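Putative cell surface hydrolase (Lactobacillus plantarum, PDB 3LP5) is of unknown function but belongs to an alpha/beta hydrolase family, so it probably hydrolyses an as yet unidentified substrate at the cell surface. Local coordinates at residues A[108-113]-A[138-143]; A[112-117]-A[152-157]. All blocks are in the same frame, centred on the assembly; numbering follows the deposited sequence.

Contact 1 of 2, residues A[108-113]-A[138-143]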
# COMPACT_ATOMS: atom_id res chain seq x y z
N GLY A 108 -1.72 -6.01 1.24
CA GLY A 108 -0.46 -5.25 1.16
C GLY A 108 -0.46 -4.04 2.10
O GLY A 108 0.59 -3.65 2.66
N GLY A 109 -1.63 -3.44 2.31
CA GLY A 109 -1.70 -2.25 3.19
C GLY A 109 -1.44 -2.63 4.66
O GLY A 109 -0.83 -1.86 5.41
N LEU A 110 -1.97 -3.79 5.08
CA LEU A 110 -1.69 -4.34 6.41
C LEU A 110 -0.23 -4.76 6.59
O LEU A 110 0.42 -4.52 7.67
CB LEU A 110 -2.58 -5.60 6.68
CG LEU A 110 -4.05 -5.54 6.26
CD1 LEU A 110 -4.85 -6.74 6.88
CD2 LEU A 110 -4.64 -4.21 6.71
N ILE A 111 0.27 -5.46 5.59
CA ILE A 111 1.73 -5.80 5.57
C ILE A 111 2.60 -4.55 5.75
O ILE A 111 3.46 -4.50 6.66
CB ILE A 111 2.09 -6.59 4.35
CG1 ILE A 111 1.26 -7.86 4.31
CG2 ILE A 111 3.66 -6.89 4.34
CD1 ILE A 111 1.16 -8.56 2.88
N TRP A 112 2.35 -3.51 4.93
CA TRP A 112 3.07 -2.23 5.08
C TRP A 112 2.87 -1.69 6.48
O TRP A 112 3.84 -1.25 7.10
CB TRP A 112 2.60 -1.10 4.10
CG TRP A 112 3.37 -1.02 2.89
CD1 TRP A 112 2.90 -1.25 1.59
CD2 TRP A 112 4.79 -0.80 2.78
NE1 TRP A 112 3.94 -1.10 0.70
CE2 TRP A 112 5.11 -0.88 1.39
CE3 TRP A 112 5.81 -0.49 3.70
CZ2 TRP A 112 6.42 -0.67 0.91
CZ3 TRP A 112 7.13 -0.30 3.21
CH2 TRP A 112 7.41 -0.39 1.83
N THR A 113 1.64 -1.74 7.00
CA THR A 113 1.44 -1.07 8.29
C THR A 113 2.26 -1.71 9.40
O THR A 113 2.78 -1.04 10.30
CB THR A 113 -0.08 -1.07 8.73
OG1 THR A 113 -0.85 -0.38 7.74
CG2 THR A 113 -0.26 -0.33 10.03
N TYR A 138 -8.36 -3.83 7.70
CA TYR A 138 -7.76 -3.65 9.04
C TYR A 138 -8.38 -4.50 10.15
O TYR A 138 -7.71 -4.73 11.14
CB TYR A 138 -7.75 -2.17 9.42
CG TYR A 138 -6.80 -1.36 8.51
CD1 TYR A 138 -5.43 -1.37 8.76
CD2 TYR A 138 -7.29 -0.64 7.42
CE1 TYR A 138 -4.55 -0.66 7.93
CE2 TYR A 138 -6.40 0.15 6.59
CZ TYR A 138 -5.04 0.06 6.83
OH TYR A 138 -4.16 0.79 6.02
N ASN A 139 -9.65 -4.90 9.98
CA ASN A 139 -10.30 -5.79 10.86
C ASN A 139 -10.65 -7.12 10.17
O ASN A 139 -11.63 -7.76 10.52
CB ASN A 139 -11.57 -5.17 11.48
CG ASN A 139 -11.93 -5.82 12.79
OD1 ASN A 139 -11.04 -6.23 13.55
ND2 ASN A 139 -13.22 -5.90 13.09
N MET A 140 -9.84 -7.51 9.21
CA MET A 140 -9.97 -8.82 8.54
C MET A 140 -11.34 -8.94 7.89
O MET A 140 -11.79 -7.98 7.22
CB MET A 140 -9.63 -9.97 9.52
CG MET A 140 -8.14 -10.08 9.87
SD MET A 140 -6.80 -10.62 8.65
CE MET A 140 -6.58 -9.23 7.65
N GLU A 141 -12.02 -10.07 8.08
CA GLU A 141 -13.25 -10.35 7.35
C GLU A 141 -14.50 -9.94 8.20
O GLU A 141 -15.63 -10.04 7.73
CB GLU A 141 -13.34 -11.85 7.01
CG GLU A 141 -13.84 -12.65 8.25
CD GLU A 141 -13.93 -14.19 8.06
OE1 GLU A 141 -14.98 -14.79 8.49
OE2 GLU A 141 -12.96 -14.79 7.49
N SER A 142 -14.29 -9.48 9.44
CA SER A 142 -15.40 -9.00 10.26
C SER A 142 -16.25 -7.88 9.63
O SER A 142 -15.71 -6.92 9.08
CB SER A 142 -14.91 -8.54 11.65
OG SER A 142 -16.01 -7.98 12.41
N THR A 143 -17.57 -7.98 9.80
CA THR A 143 -18.49 -6.89 9.44
C THR A 143 -18.86 -6.06 10.67
O THR A 143 -19.73 -5.20 10.61
CB THR A 143 -19.76 -7.40 8.76
OG1 THR A 143 -20.39 -8.35 9.62
CG2 THR A 143 -19.43 -8.12 7.43

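Contact 2 of 2, residues A[112-117]-A[152-157]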
# COMPACT_ATOMS: atom_id res chain seq x y z
N TRP A 112 2.35 -3.51 4.93
CA TRP A 112 3.07 -2.23 5.08
C TRP A 112 2.87 -1.69 6.48
O TRP A 112 3.84 -1.25 7.10
CB TRP A 112 2.60 -1.10 4.10
CG TRP A 112 3.37 -1.02 2.89
CD1 TRP A 112 2.90 -1.25 1.59
CD2 TRP A 112 4.79 -0.80 2.78
NE1 TRP A 112 3.94 -1.10 0.70
CE2 TRP A 112 5.11 -0.88 1.39
CE3 TRP A 112 5.81 -0.49 3.70
CZ2 TRP A 112 6.42 -0.67 0.91
CZ3 TRP A 112 7.13 -0.30 3.21
CH2 TRP A 112 7.41 -0.39 1.83
N THR A 113 1.64 -1.74 7.00
CA THR A 113 1.44 -1.07 8.29
C THR A 113 2.26 -1.71 9.40
O THR A 113 2.78 -1.04 10.30
CB THR A 113 -0.08 -1.07 8.73
OG1 THR A 113 -0.85 -0.38 7.74
CG2 THR A 113 -0.26 -0.33 10.03
N LEU A 114 2.24 -3.03 9.44
CA LEU A 114 2.89 -3.77 10.47
C LEU A 114 4.43 -3.52 10.32
O LEU A 114 5.13 -3.28 11.30
CB LEU A 114 2.48 -5.26 10.37
CG LEU A 114 2.95 -6.14 11.53
CD1 LEU A 114 2.41 -5.65 12.86
CD2 LEU A 114 2.56 -7.63 11.29
N PHE A 115 4.94 -3.59 9.10
CA PHE A 115 6.35 -3.29 8.84
C PHE A 115 6.70 -1.88 9.38
O PHE A 115 7.73 -1.73 10.05
CB PHE A 115 6.65 -3.36 7.35
CG PHE A 115 7.96 -2.75 6.96
CD1 PHE A 115 9.14 -3.48 7.07
CD2 PHE A 115 8.02 -1.43 6.54
CE1 PHE A 115 10.38 -2.90 6.74
CE2 PHE A 115 9.27 -0.83 6.25
CZ PHE A 115 10.42 -1.57 6.35
N LEU A 116 5.82 -0.88 9.13
CA LEU A 116 6.15 0.48 9.53
C LEU A 116 6.13 0.65 11.04
O LEU A 116 6.95 1.39 11.59
CB LEU A 116 5.25 1.52 8.88
CG LEU A 116 5.33 1.52 7.35
CD1 LEU A 116 4.17 2.38 6.89
CD2 LEU A 116 6.70 2.07 6.81
N GLU A 117 5.24 -0.08 11.71
CA GLU A 117 5.09 0.03 13.17
C GLU A 117 6.25 -0.65 13.89
O GLU A 117 6.67 -0.16 14.93
CB GLU A 117 3.82 -0.70 13.67
CG GLU A 117 2.56 -0.02 13.26
CD GLU A 117 1.34 -0.80 13.67
OE1 GLU A 117 1.42 -2.01 13.79
OE2 GLU A 117 0.29 -0.19 13.90
N PHE A 152 -6.41 -6.88 13.92
CA PHE A 152 -6.49 -5.48 14.26
C PHE A 152 -5.85 -5.21 15.64
O PHE A 152 -5.22 -4.19 15.84
CB PHE A 152 -7.96 -5.05 14.35
CG PHE A 152 -8.12 -3.62 14.83
CD1 PHE A 152 -7.80 -2.56 13.98
CD2 PHE A 152 -8.50 -3.35 16.14
CE1 PHE A 152 -7.94 -1.23 14.40
CE2 PHE A 152 -8.61 -2.03 16.58
CZ PHE A 152 -8.32 -0.96 15.69
N LYS A 153 -5.99 -6.13 16.58
CA LYS A 153 -5.40 -5.96 17.95
C LYS A 153 -3.89 -5.75 17.82
O LYS A 153 -3.34 -4.90 18.51
CB LYS A 153 -5.70 -7.18 18.83
CG LYS A 153 -7.19 -7.15 19.35
CD LYS A 153 -7.48 -8.35 20.29
CE LYS A 153 -8.98 -8.56 20.51
NZ LYS A 153 -9.24 -9.79 21.35
N GLU A 154 -3.24 -6.47 16.91
CA GLU A 154 -1.82 -6.35 16.76
C GLU A 154 -1.48 -5.03 16.06
O GLU A 154 -0.62 -4.32 16.52
CB GLU A 154 -1.23 -7.55 15.98
CG GLU A 154 0.31 -7.44 15.78
CD GLU A 154 0.94 -8.52 14.91
OE1 GLU A 154 0.28 -9.14 14.01
OE2 GLU A 154 2.14 -8.72 15.06
N LEU A 155 -2.17 -4.66 14.98
CA LEU A 155 -1.92 -3.33 14.35
C LEU A 155 -2.22 -2.16 15.30
O LEU A 155 -1.54 -1.14 15.23
CB LEU A 155 -2.74 -3.13 13.10
CG LEU A 155 -2.55 -4.22 12.04
CD1 LEU A 155 -3.58 -4.10 10.91
CD2 LEU A 155 -1.13 -4.01 11.43
N TYR A 156 -3.21 -2.31 16.18
CA TYR A 156 -3.56 -1.16 17.04
C TYR A 156 -2.54 -1.09 18.15
O TYR A 156 -2.07 -0.02 18.53
CB TYR A 156 -4.94 -1.40 17.62
CG TYR A 156 -5.51 -0.27 18.41
CD1 TYR A 156 -5.90 0.91 17.78
CD2 TYR A 156 -5.71 -0.39 19.79
CE1 TYR A 156 -6.48 1.99 18.52
CE2 TYR A 156 -6.28 0.68 20.55
CZ TYR A 156 -6.64 1.88 19.90
OH TYR A 156 -7.21 2.93 20.65
N ARG A 157 -2.13 -2.25 18.64
CA ARG A 157 -1.18 -2.29 19.76
C ARG A 157 0.15 -1.62 19.41
O ARG A 157 0.82 -1.05 20.28
CB ARG A 157 -0.90 -3.74 20.20
CG ARG A 157 -0.06 -3.77 21.51
CD ARG A 157 0.68 -5.12 21.74
NE ARG A 157 2.00 -4.99 22.45
CZ ARG A 157 2.43 -3.99 23.26
NH1 ARG A 157 1.70 -2.91 23.59
NH2 ARG A 157 3.66 -4.08 23.79

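Contact 1 of 2, residues A[108-113]-A[138-143]
The helix that leaves a likely nucleophile elbow offers L110 and T113 to the ring of Y138, in the loop that follows the next strand of the sheet. L110 lies over one ring face and T113 comes to its edge. The torsion about CA-CB of L110 (chi1 -43°) turns CG to the backbone N side, anti to the carbonyl carbon, and from CG the CD2 methyl reaches the ring. That methyl is 3.6 Å from CD1 of Y138 and, in a CH-pi contact, 3.9 Å from the ring centroid, 25° off the normal and displaced toward the rim. The hydroxyl of T113 lies in the ring plane, with OG1 3.7 Å from CE1 of Y138. A bond within the helix fixes this hydroxyl: OG1 of T113 donates to O of G109 at 2.8 Å. The backbone N of T113 bonds the same oxygen from the opposite face of the carbonyl plane, so two donors grip one acceptor.

G108 fits the last glycine of a GxSxG pattern, as in alpha/beta hydrolases, where the serine heads the helix after a strand of the central sheet. Beyond Y138 the chain makes a type II' beta turn from N139 to S142, with M140 at its second position at positive phi (60°), and the bent M140 side chain folds back toward L110; its closest modelled approach there is doubtful. Outside the two segments, S187 bonds O of M140. The phenol OH of Y138 is hydrogen-bonded to OG1 of T133, which anchors the far end of the ring.

Contact 2 of 2, residues A[112-117]-A[152-157]
L155 on one helix and L114 on the other bury more surface here than any other residue of the pair of segments, and E117 follows, one turn beyond T113. L155 has its CG anti to its own carbonyl carbon (chi1 -55°), and the CD2 methyl that CG carries makes the contact. It packs 4.0 Å from CB of L114, and equally near CG2 of T113, so a single methyl touches two consecutive helix residues. L114 sends its CG the other way, anti to the backbone N (chi1 -172°), and both its methyls end against the carboxylate of E154, whose extended side chain it crosses at about a right angle. CD1 of L114 is 3.8 Å from OE2 of E154. That carboxylate also has long, weak ion pairs to K74 and R118.

E117 runs extended beyond CG and brings its acid group to the backbone of L155, OE2 standing 2.5 Å from the carbonyl O of L155, while OE1 lies 4.0 Å from CD2 of the same residue. Two oxygens this close suggest that the acid may hold a proton, which the nearby C-terminal end of helix 150-157 would probably favour. An alanine in place of E117 would probably leave the carbonyl of L155 without the group that faces it and open a gap beside the L155 methyl.

The axes of segments 112-117 and 152-157 approach to 9.9 Å and are inclined at 36°, their N-to-C directions broadly the same way, as between helices of successive beta-alpha-beta crossovers in an alpha/beta hydrolase sheet.

In the fold
Both contacts start from helix 107-118. Contact 1 uses its N-terminal part and contact 2 its C-terminal part, overlapping at W112 and T113, with centres about 9 Å apart on the same side of the chain's centre. Their partners come in the same order along the chain: loop 138-143 after strand 127-134, then helix 150-157, which leads to strand 167-172. The two contacts also touch each other, CD1 of Y138 lying 3.9 Å from CD1 of L155. Loop 138-143 and helix 150-157 thus pack side by side against helix 107-118, behind the probable nucleophile elbow, joining neighbouring crossovers of the alpha/beta hydrolase fold.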